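Local structure of regulatory protein (Bacillus megaterium, 4UA1) at residues 53-58 with 63-68; 69-74 with 79-84. The protein probably represses the mercury resistance operon without mercury and activates its transcription once the dimer has bound mercury(II), remaining on its operator DNA throughout. All coordinates share one frame; numbering follows the deposited sequence.

Contact 1: residues 53-58 with 63-68; sequences KRMQEL and NEIDKL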
ATOM      1  N   LYS B  53      -8.667 -14.346  -3.441  1.00 36.37           N
ATOM      2  CA  LYS B  53      -7.410 -14.206  -2.733  1.00 40.64           C
ATOM      3  C   LYS B  53      -6.274 -13.897  -3.729  1.00 29.07           C
ATOM      4  O   LYS B  53      -5.490 -12.954  -3.536  1.00 29.94           O
ATOM      5  CB  LYS B  53      -7.125 -15.478  -1.909  1.00 36.07           C
ATOM      6  CG  LYS B  53      -5.794 -15.485  -1.156  1.00 34.47           C
ATOM      7  CD  LYS B  53      -5.769 -14.395  -0.111  1.00 52.34           C
ATOM      8  CE  LYS B  53      -4.468 -14.359   0.661  1.00 50.23           C
ATOM      9  NZ  LYS B  53      -4.216 -12.967   1.147  1.00 47.97           N
ATOM     10  N   ARG B  54      -6.201 -14.654  -4.818  1.00 28.31           N
ATOM     11  CA  ARG B  54      -5.058 -14.494  -5.702  1.00 34.57           C
ATOM     12  C   ARG B  54      -5.144 -13.212  -6.493  1.00 27.82           C
ATOM     13  O   ARG B  54      -4.119 -12.594  -6.762  1.00 43.28           O
ATOM     14  CB  ARG B  54      -4.891 -15.692  -6.637  1.00 29.62           C
ATOM     15  CG  ARG B  54      -4.512 -16.896  -5.826  1.00 35.13           C
ATOM     16  CD  ARG B  54      -4.412 -18.157  -6.613  1.00 48.51           C
ATOM     17  NE  ARG B  54      -4.609 -19.285  -5.712  1.00 60.24           N
ATOM     18  CZ  ARG B  54      -4.257 -20.541  -5.968  1.00 57.24           C
ATOM     19  NH1 ARG B  54      -3.596 -20.857  -7.084  1.00 50.16           N
ATOM     20  NH2 ARG B  54      -4.515 -21.472  -5.068  1.00 50.33           N
ATOM     21  N   MET B  55      -6.355 -12.802  -6.856  1.00 24.76           N
ATOM     22  CA  MET B  55      -6.518 -11.528  -7.535  1.00 23.97           C
ATOM     23  C   MET B  55      -5.999 -10.438  -6.631  1.00 24.04           C
ATOM     24  O   MET B  55      -5.326  -9.514  -7.096  1.00 24.16           O
ATOM     25  CB  MET B  55      -7.977 -11.268  -7.933  1.00 23.09           C
ATOM     26  CG  MET B  55      -8.390 -11.931  -9.250  1.00 23.06           C
ATOM     27  SD  MET B  55      -9.878 -11.226  -9.999  1.00 46.49           S
ATOM     28  CE  MET B  55     -11.136 -11.665  -8.807  1.00 22.28           C
ATOM     29  N   GLN B  56      -6.273 -10.552  -5.328  1.00 26.72           N
ATOM     30  CA  GLN B  56      -5.729  -9.550  -4.418  1.00 32.76           C
ATOM     31  C   GLN B  56      -4.225  -9.620  -4.323  1.00 28.16           C
ATOM     32  O   GLN B  56      -3.580  -8.598  -4.171  1.00 36.83           O
ATOM     33  CB  GLN B  56      -6.312  -9.698  -3.043  1.00 27.11           C
ATOM     34  CG  GLN B  56      -7.592  -8.959  -2.867  1.00 30.27           C
ATOM     35  CD  GLN B  56      -8.247  -9.347  -1.567  1.00 35.81           C
ATOM     36  OE1 GLN B  56      -8.718 -10.488  -1.422  1.00 26.64           O
ATOM     37  NE2 GLN B  56      -8.263  -8.428  -0.604  1.00 36.40           N
ATOM     38  N   GLU B  57      -3.650 -10.805  -4.435  1.00 28.84           N
ATOM     39  CA  GLU B  57      -2.187 -10.889  -4.418  1.00 30.17           C
ATOM     40  C   GLU B  57      -1.640 -10.337  -5.728  1.00 30.29           C
ATOM     41  O   GLU B  57      -0.468 -10.013  -5.844  1.00 32.49           O
ATOM     42  CB  GLU B  57      -1.735 -12.327  -4.162  1.00 32.07           C
ATOM     43  CG  GLU B  57      -2.201 -12.830  -2.778  1.00 39.51           C
ATOM     44  CD  GLU B  57      -2.004 -14.324  -2.549  1.00 41.57           C
ATOM     45  OE1 GLU B  57      -1.976 -15.081  -3.537  1.00 42.91           O
ATOM     46  OE2 GLU B  57      -1.910 -14.749  -1.373  1.00 44.12           O
ATOM     47  N   LEU B  58      -2.510 -10.203  -6.719  1.00 27.46           N
ATOM     48  CA  LEU B  58      -2.099  -9.657  -8.006  1.00 27.51           C
ATOM     49  C   LEU B  58      -2.369  -8.163  -8.095  1.00 35.11           C
ATOM     50  O   LEU B  58      -2.174  -7.567  -9.155  1.00 27.01           O
ATOM     51  CB  LEU B  58      -2.819 -10.371  -9.149  1.00 26.84           C
ATOM     52  CG  LEU B  58      -2.408 -11.830  -9.351  1.00 29.31           C
ATOM     53  CD1 LEU B  58      -3.258 -12.490 -10.405  1.00 27.22           C
ATOM     54  CD2 LEU B  58      -0.948 -11.939  -9.700  1.00 29.22           C
ATOM     55  N   ASN B  63     -12.738  -3.595  -4.403  1.00 27.47           N
ATOM     56  CA  ASN B  63     -13.700  -2.912  -5.235  1.00 27.36           C
ATOM     57  C   ASN B  63     -13.650  -3.345  -6.683  1.00 28.33           C
ATOM     58  O   ASN B  63     -14.679  -3.689  -7.276  1.00 35.14           O
ATOM     59  CB  ASN B  63     -13.465  -1.416  -5.137  1.00 39.91           C
ATOM     60  CG  ASN B  63     -14.625  -0.633  -5.634  1.00 41.90           C
ATOM     61  OD1 ASN B  63     -14.530   0.042  -6.658  1.00 37.77           O
ATOM     62  ND2 ASN B  63     -15.748  -0.728  -4.930  1.00 41.41           N
ATOM     63  N   GLU B  64     -12.443  -3.345  -7.243  1.00 25.64           N
ATOM     64  CA  GLU B  64     -12.210  -3.857  -8.586  1.00 24.69           C
ATOM     65  C   GLU B  64     -12.694  -5.295  -8.726  1.00 24.37           C
ATOM     66  O   GLU B  64     -13.304  -5.680  -9.728  1.00 24.11           O
ATOM     67  CB  GLU B  64     -10.733  -3.762  -8.935  1.00 26.59           C
ATOM     68  CG  GLU B  64     -10.264  -2.337  -8.928  1.00 41.23           C
ATOM     69  CD  GLU B  64      -8.815  -2.148  -9.330  1.00 35.27           C
ATOM     70  OE1 GLU B  64      -7.971  -3.039  -9.060  1.00 28.49           O
ATOM     71  OE2 GLU B  64      -8.539  -1.063  -9.888  1.00 33.23           O
ATOM     72  N   ILE B  65     -12.415  -6.096  -7.711  1.00 23.17           N
ATOM     73  CA  ILE B  65     -12.805  -7.492  -7.737  1.00 23.19           C
ATOM     74  C   ILE B  65     -14.324  -7.625  -7.747  1.00 26.73           C
ATOM     75  O   ILE B  65     -14.877  -8.490  -8.430  1.00 34.81           O
ATOM     76  CB  ILE B  65     -12.179  -8.223  -6.547  1.00 28.92           C
ATOM     77  CG1 ILE B  65     -10.657  -8.362  -6.782  1.00 27.60           C
ATOM     78  CG2 ILE B  65     -12.843  -9.560  -6.323  1.00 23.90           C
ATOM     79  CD1 ILE B  65      -9.900  -8.948  -5.632  1.00 24.30           C
ATOM     80  N   ASP B  66     -14.988  -6.727  -7.029  1.00 31.89           N
ATOM     81  CA  ASP B  66     -16.449  -6.632  -6.984  1.00 36.84           C
ATOM     82  C   ASP B  66     -17.033  -6.391  -8.381  1.00 33.61           C
ATOM     83  O   ASP B  66     -17.968  -7.097  -8.838  1.00 28.26           O
ATOM     84  CB  ASP B  66     -16.850  -5.490  -6.050  1.00 27.50           C
ATOM     85  CG  ASP B  66     -18.302  -5.536  -5.638  1.00 37.97           C
ATOM     86  OD1 ASP B  66     -19.142  -6.040  -6.404  1.00 52.41           O
ATOM     87  OD2 ASP B  66     -18.606  -5.021  -4.545  1.00 56.24           O
ATOM     88  N   LYS B  67     -16.502  -5.358  -9.038  1.00 29.50           N
ATOM     89  CA  LYS B  67     -16.953  -5.020 -10.378  1.00 30.84           C
ATOM     90  C   LYS B  67     -16.726  -6.198 -11.325  1.00 28.64           C
ATOM     91  O   LYS B  67     -17.678  -6.726 -11.930  1.00 30.07           O
ATOM     92  CB  LYS B  67     -16.232  -3.765 -10.875  1.00 35.53           C
ATOM     93  N   LEU B  68     -15.471  -6.636 -11.389  1.00 23.77           N
ATOM     94  CA  LEU B  68     -15.040  -7.711 -12.266  1.00 27.78           C
ATOM     95  C   LEU B  68     -15.954  -8.908 -12.126  1.00 40.59           C
ATOM     96  O   LEU B  68     -16.429  -9.445 -13.121  1.00 29.04           O
ATOM     97  CB  LEU B  68     -13.588  -8.099 -11.949  1.00 23.74           C
ATOM     98  CG  LEU B  68     -12.886  -9.303 -12.598  1.00 29.50           C
ATOM     99  CD1 LEU B  68     -11.359  -9.176 -12.509  1.00 24.04           C
ATOM    100  CD2 LEU B  68     -13.301 -10.626 -11.949  1.00 24.60           C
TER
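Ile65 meets Met55 at the point where helices 44-57 and 62-74 come nearest within these segments, their CA atoms 7.5 Å apart. Its two branches do separate work. The longer one, with CG1 beside the backbone N (chi1 -71°) and the chain then extended, carries CD1 across to the other helix, where it lies 3.6 Å from CG of Gln56 and 3.8 Å from CB of Met55. CD1 of Ile65 thus touches the aliphatic part of Gln56, and the two side chains cross at about a right angle. The shorter branch, CG2, packs against the methyl of Met55, with CE 3.7 Å away. A beta-branched residue suits this place because one short side chain can fill against both the root and the end of the methionine.

Both segments lie in the helix-turn-helix family region of MerR, the DNA-binding part of these regulators, and the short connection 58-61 turns the chain back so that the segment axes run 129° apart, 10.6 Å from each other at closest approach. At that spacing the gap is bridged by long apolar side chains, and no hydrogen bond joins the segments.

One turn further on, Leu68 reaches toward Met55 tip to tip, its CD1 3.6 Å from SD. Here the flexible methionine is useful: extended through chi2, it bends at chi3 (-66°), which turns CE back toward Ile65 while the sulfur faces the leucine. Phe60, in the connection, touches Met55, Ile65 and Leu68 alike, and Met82 of helix 78-112 lies against Met55. Leu129 of the second subunit also packs on Met55.

Contact 2: residues 69-74 with 79-84; sequences LGVVDR and CRDMYD. With HG (mercury (II) ion), chain C.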
ATOM      1  N   LEU B  69     -16.202  -9.318 -10.888  1.00 24.74           N
ATOM      2  CA  LEU B  69     -17.040 -10.470 -10.652  1.00 26.66           C
ATOM      3  C   LEU B  69     -18.469 -10.247 -11.148  1.00 38.69           C
ATOM      4  O   LEU B  69     -19.086 -11.168 -11.682  1.00 39.29           O
ATOM      5  CB  LEU B  69     -17.039 -10.842  -9.169  1.00 33.81           C
ATOM      6  CG  LEU B  69     -15.853 -11.660  -8.652  1.00 33.05           C
ATOM      7  CD1 LEU B  69     -16.007 -11.923  -7.156  1.00 26.42           C
ATOM      8  CD2 LEU B  69     -15.746 -12.974  -9.430  1.00 26.68           C
ATOM      9  N   GLY B  70     -18.986  -9.027 -11.004  1.00 34.22           N
ATOM     10  CA  GLY B  70     -20.308  -8.738 -11.538  1.00 28.52           C
ATOM     11  C   GLY B  70     -20.388  -8.947 -13.036  1.00 33.54           C
ATOM     12  O   GLY B  70     -21.312  -9.605 -13.563  1.00 45.64           O
ATOM     13  N   VAL B  71     -19.405  -8.378 -13.726  1.00 28.76           N
ATOM     14  CA  VAL B  71     -19.309  -8.478 -15.177  1.00 33.80           C
ATOM     15  C   VAL B  71     -19.132  -9.925 -15.652  1.00 37.75           C
ATOM     16  O   VAL B  71     -19.923 -10.423 -16.460  1.00 37.23           O
ATOM     17  CB  VAL B  71     -18.157  -7.589 -15.705  1.00 40.84           C
ATOM     18  CG1 VAL B  71     -17.985  -7.739 -17.192  1.00 24.82           C
ATOM     19  CG2 VAL B  71     -18.447  -6.137 -15.367  1.00 28.55           C
ATOM     20  N   VAL B  72     -18.119 -10.619 -15.144  1.00 42.11           N
ATOM     21  CA  VAL B  72     -17.879 -11.979 -15.609  1.00 37.75           C
ATOM     22  C   VAL B  72     -19.094 -12.853 -15.316  1.00 39.27           C
ATOM     23  O   VAL B  72     -19.549 -13.599 -16.180  1.00 43.49           O
ATOM     24  CB  VAL B  72     -16.631 -12.630 -14.957  1.00 23.89           C
ATOM     25  CG1 VAL B  72     -16.445 -14.049 -15.484  1.00 25.11           C
ATOM     26  CG2 VAL B  72     -15.380 -11.794 -15.209  1.00 27.14           C
ATOM     27  N   ASP B  73     -19.658 -12.725 -14.121  1.00 31.97           N
ATOM     28  CA  ASP B  73     -20.842 -13.518 -13.782  1.00 37.28           C
ATOM     29  C   ASP B  73     -22.019 -13.241 -14.712  1.00 41.72           C
ATOM     30  O   ASP B  73     -22.787 -14.146 -15.017  1.00 44.07           O
ATOM     31  CB  ASP B  73     -21.275 -13.269 -12.335  1.00 41.28           C
ATOM     32  CG  ASP B  73     -20.303 -13.871 -11.314  1.00 56.52           C
ATOM     33  OD1 ASP B  73     -19.476 -14.732 -11.708  1.00 56.36           O
ATOM     34  OD2 ASP B  73     -20.352 -13.464 -10.119  1.00 48.25           O
ATOM     35  N   ARG B  74     -22.188 -12.008 -15.182  1.00 45.19           N
ATOM     36  CA  ARG B  74     -23.375 -11.793 -16.005  1.00 41.39           C
ATOM     37  C   ARG B  74     -23.196 -11.899 -17.533  1.00 41.08           C
ATOM     38  O   ARG B  74     -24.173 -11.805 -18.261  1.00 42.46           O
ATOM     39  CB  ARG B  74     -23.974 -10.439 -15.637  1.00 44.35           C
ATOM     40  CG  ARG B  74     -24.452 -10.448 -14.188  1.00 54.23           C
ATOM     41  CD  ARG B  74     -25.153  -9.183 -13.743  1.00 49.90           C
ATOM     42  NE  ARG B  74     -24.905  -8.980 -12.316  1.00 56.99           N
ATOM     43  CZ  ARG B  74     -25.115  -7.836 -11.665  1.00 59.89           C
ATOM     44  NH1 ARG B  74     -25.599  -6.775 -12.300  1.00 65.69           N
ATOM     45  NH2 ARG B  74     -24.850  -7.756 -10.365  1.00 67.43           N
ATOM     46  N   CYS B  79     -14.282 -15.354 -20.830  1.00 31.85           N
ATOM     47  CA  CYS B  79     -12.880 -15.323 -21.155  1.00 30.38           C
ATOM     48  C   CYS B  79     -12.461 -13.929 -21.663  1.00 31.27           C
ATOM     49  O   CYS B  79     -11.454 -13.375 -21.216  1.00 30.86           O
ATOM     50  CB  CYS B  79     -12.581 -16.408 -22.182  1.00 30.29           C
ATOM     51  SG  CYS B  79     -10.913 -16.380 -22.809  1.00 31.25           S
ATOM     52  N   ARG B  80     -13.254 -13.341 -22.555  1.00 28.60           N
ATOM     53  CA  ARG B  80     -12.923 -12.016 -23.074  1.00 35.43           C
ATOM     54  C   ARG B  80     -12.906 -10.958 -21.949  1.00 28.79           C
ATOM     55  O   ARG B  80     -11.997 -10.111 -21.887  1.00 28.91           O
ATOM     56  CB  ARG B  80     -13.916 -11.606 -24.176  1.00 34.46           C
ATOM     57  CG  ARG B  80     -13.671 -10.223 -24.762  1.00 33.53           C
ATOM     58  CD  ARG B  80     -14.899  -9.727 -25.505  1.00 35.50           C
ATOM     59  NE  ARG B  80     -15.977  -9.487 -24.548  1.00 56.32           N
ATOM     60  CZ  ARG B  80     -17.257  -9.314 -24.872  1.00 49.30           C
ATOM     61  NH1 ARG B  80     -17.627  -9.357 -26.150  1.00 38.20           N
ATOM     62  NH2 ARG B  80     -18.167  -9.107 -23.912  1.00 38.60           N
ATOM     63  N   ASP B  81     -13.917 -11.015 -21.077  1.00 27.64           N
ATOM     64  CA  ASP B  81     -14.035 -10.075 -19.975  1.00 26.98           C
ATOM     65  C   ASP B  81     -12.800 -10.131 -19.124  1.00 25.56           C
ATOM     66  O   ASP B  81     -12.150  -9.124 -18.845  1.00 25.58           O
ATOM     67  CB  ASP B  81     -15.251 -10.388 -19.098  1.00 28.20           C
ATOM     68  CG  ASP B  81     -16.573  -9.995 -19.741  1.00 35.67           C
ATOM     69  OD1 ASP B  81     -16.596  -9.179 -20.688  1.00 29.75           O
ATOM     70  OD2 ASP B  81     -17.609 -10.518 -19.282  1.00 37.85           O
ATOM     71  N   MET B  82     -12.477 -11.339 -18.716  1.00 24.19           N
ATOM     72  CA  MET B  82     -11.379 -11.536 -17.809  1.00 23.00           C
ATOM     73  C   MET B  82     -10.049 -11.100 -18.439  1.00 26.47           C
ATOM     74  O   MET B  82      -9.201 -10.496 -17.776  1.00 22.92           O
ATOM     75  CB  MET B  82     -11.335 -12.991 -17.373  1.00 22.20           C
ATOM     76  CG  MET B  82     -10.479 -13.161 -16.158  1.00 24.04           C
ATOM     77  SD  MET B  82     -11.033 -12.119 -14.816  1.00 50.42           S
ATOM     78  CE  MET B  82      -9.533 -12.099 -13.846  1.00 24.40           C
ATOM     79  N   TYR B  83      -9.907 -11.374 -19.733  1.00 24.39           N
ATOM     80  CA  TYR B  83      -8.750 -10.952 -20.508  1.00 25.38           C
ATOM     81  C   TYR B  83      -8.558  -9.442 -20.459  1.00 25.83           C
ATOM     82  O   TYR B  83      -7.447  -8.927 -20.175  1.00 25.62           O
ATOM     83  CB  TYR B  83      -8.923 -11.455 -21.941  1.00 27.12           C
ATOM     84  CG  TYR B  83      -7.828 -11.109 -22.926  1.00 28.74           C
ATOM     85  CD1 TYR B  83      -6.612 -11.784 -22.917  1.00 28.79           C
ATOM     86  CD2 TYR B  83      -8.052 -10.169 -23.938  1.00 30.63           C
ATOM     87  CE1 TYR B  83      -5.630 -11.484 -23.847  1.00 30.61           C
ATOM     88  CE2 TYR B  83      -7.079  -9.871 -24.873  1.00 32.46           C
ATOM     89  CZ  TYR B  83      -5.872 -10.535 -24.834  1.00 32.45           C
ATOM     90  OH  TYR B  83      -4.901 -10.248 -25.780  1.00 34.58           O
ATOM     91  N   ASP B  84      -9.649  -8.743 -20.766  1.00 26.65           N
ATOM     92  CA  ASP B  84      -9.701  -7.278 -20.695  1.00 27.35           C
ATOM     93  C   ASP B  84      -9.335  -6.705 -19.330  1.00 25.91           C
ATOM     94  O   ASP B  84      -8.529  -5.777 -19.244  1.00 26.14           O
ATOM     95  CB  ASP B  84     -11.086  -6.791 -21.082  1.00 28.58           C
ATOM     96  CG  ASP B  84     -11.330  -6.937 -22.534  1.00 30.58           C
ATOM     97  OD1 ASP B  84     -10.327  -7.059 -23.260  1.00 31.31           O
ATOM     98  OD2 ASP B  84     -12.495  -6.902 -22.961  1.00 32.98           O
TER
HETATM   99 HG    HG C 201      -9.609 -15.924 -20.801  1.00 38.35          HG
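Val72 and Asp81 mark the nearest approach of the backbones, with CA atoms 6.1 Å apart, as helix 62-74 gives way to the long helix 78-112 in a nearly antiparallel hairpin of 159°. The apolar contacts are light: CG2 of Val72 lies 4.1 Å from CB of Asp81, the two side chains sliding past each other in opposite directions, and 4.4 Å from SD of Met82. Small branched valines suit helices this close.

The polar group at the interface is the Asp81 carboxylate. Its OD2 rests 3.5 Å from CG1 of Val71, a van der Waals contact rather than a bond. Within its own helix, OD1 forms a salt bridge with NH2 of Arg80, lying in the plane at the guanidinium edge.

Metal binding turns the other way. The CB of Cys79 points away from 69-74, and a chi1 of 174°, which sets SG anti to the backbone N, brings the sulfur to 2.4 Å from the mercury; Cys114 and Cys123 of the second subunit complete the site. Three cysteine sulfurs, probably as thiolates, are soft ligands well matched to mercury(II), and because they come from both chains, the ion joins the subunits directly beside this hairpin.

Overall arrangement
Both contacts are buried and both use helix 62-74, first against helix 44-57 and then against helix 78-112, so they follow one another along the chain, their centres 12 Å apart. Contact 1 sits near the centre of the chain, within the DNA-binding domain, and is wholly apolar at its middle. Contact 2 lies farther out, its centre about 18 Å from that of the chain; it mixes valines with a carboxylate and borders the metal. Met82 joins them: its CE packs 3.7 Å from CD1 of Leu68. This continuous packing is consistent with a path by which mercury binding could be felt in the DNA-binding domain.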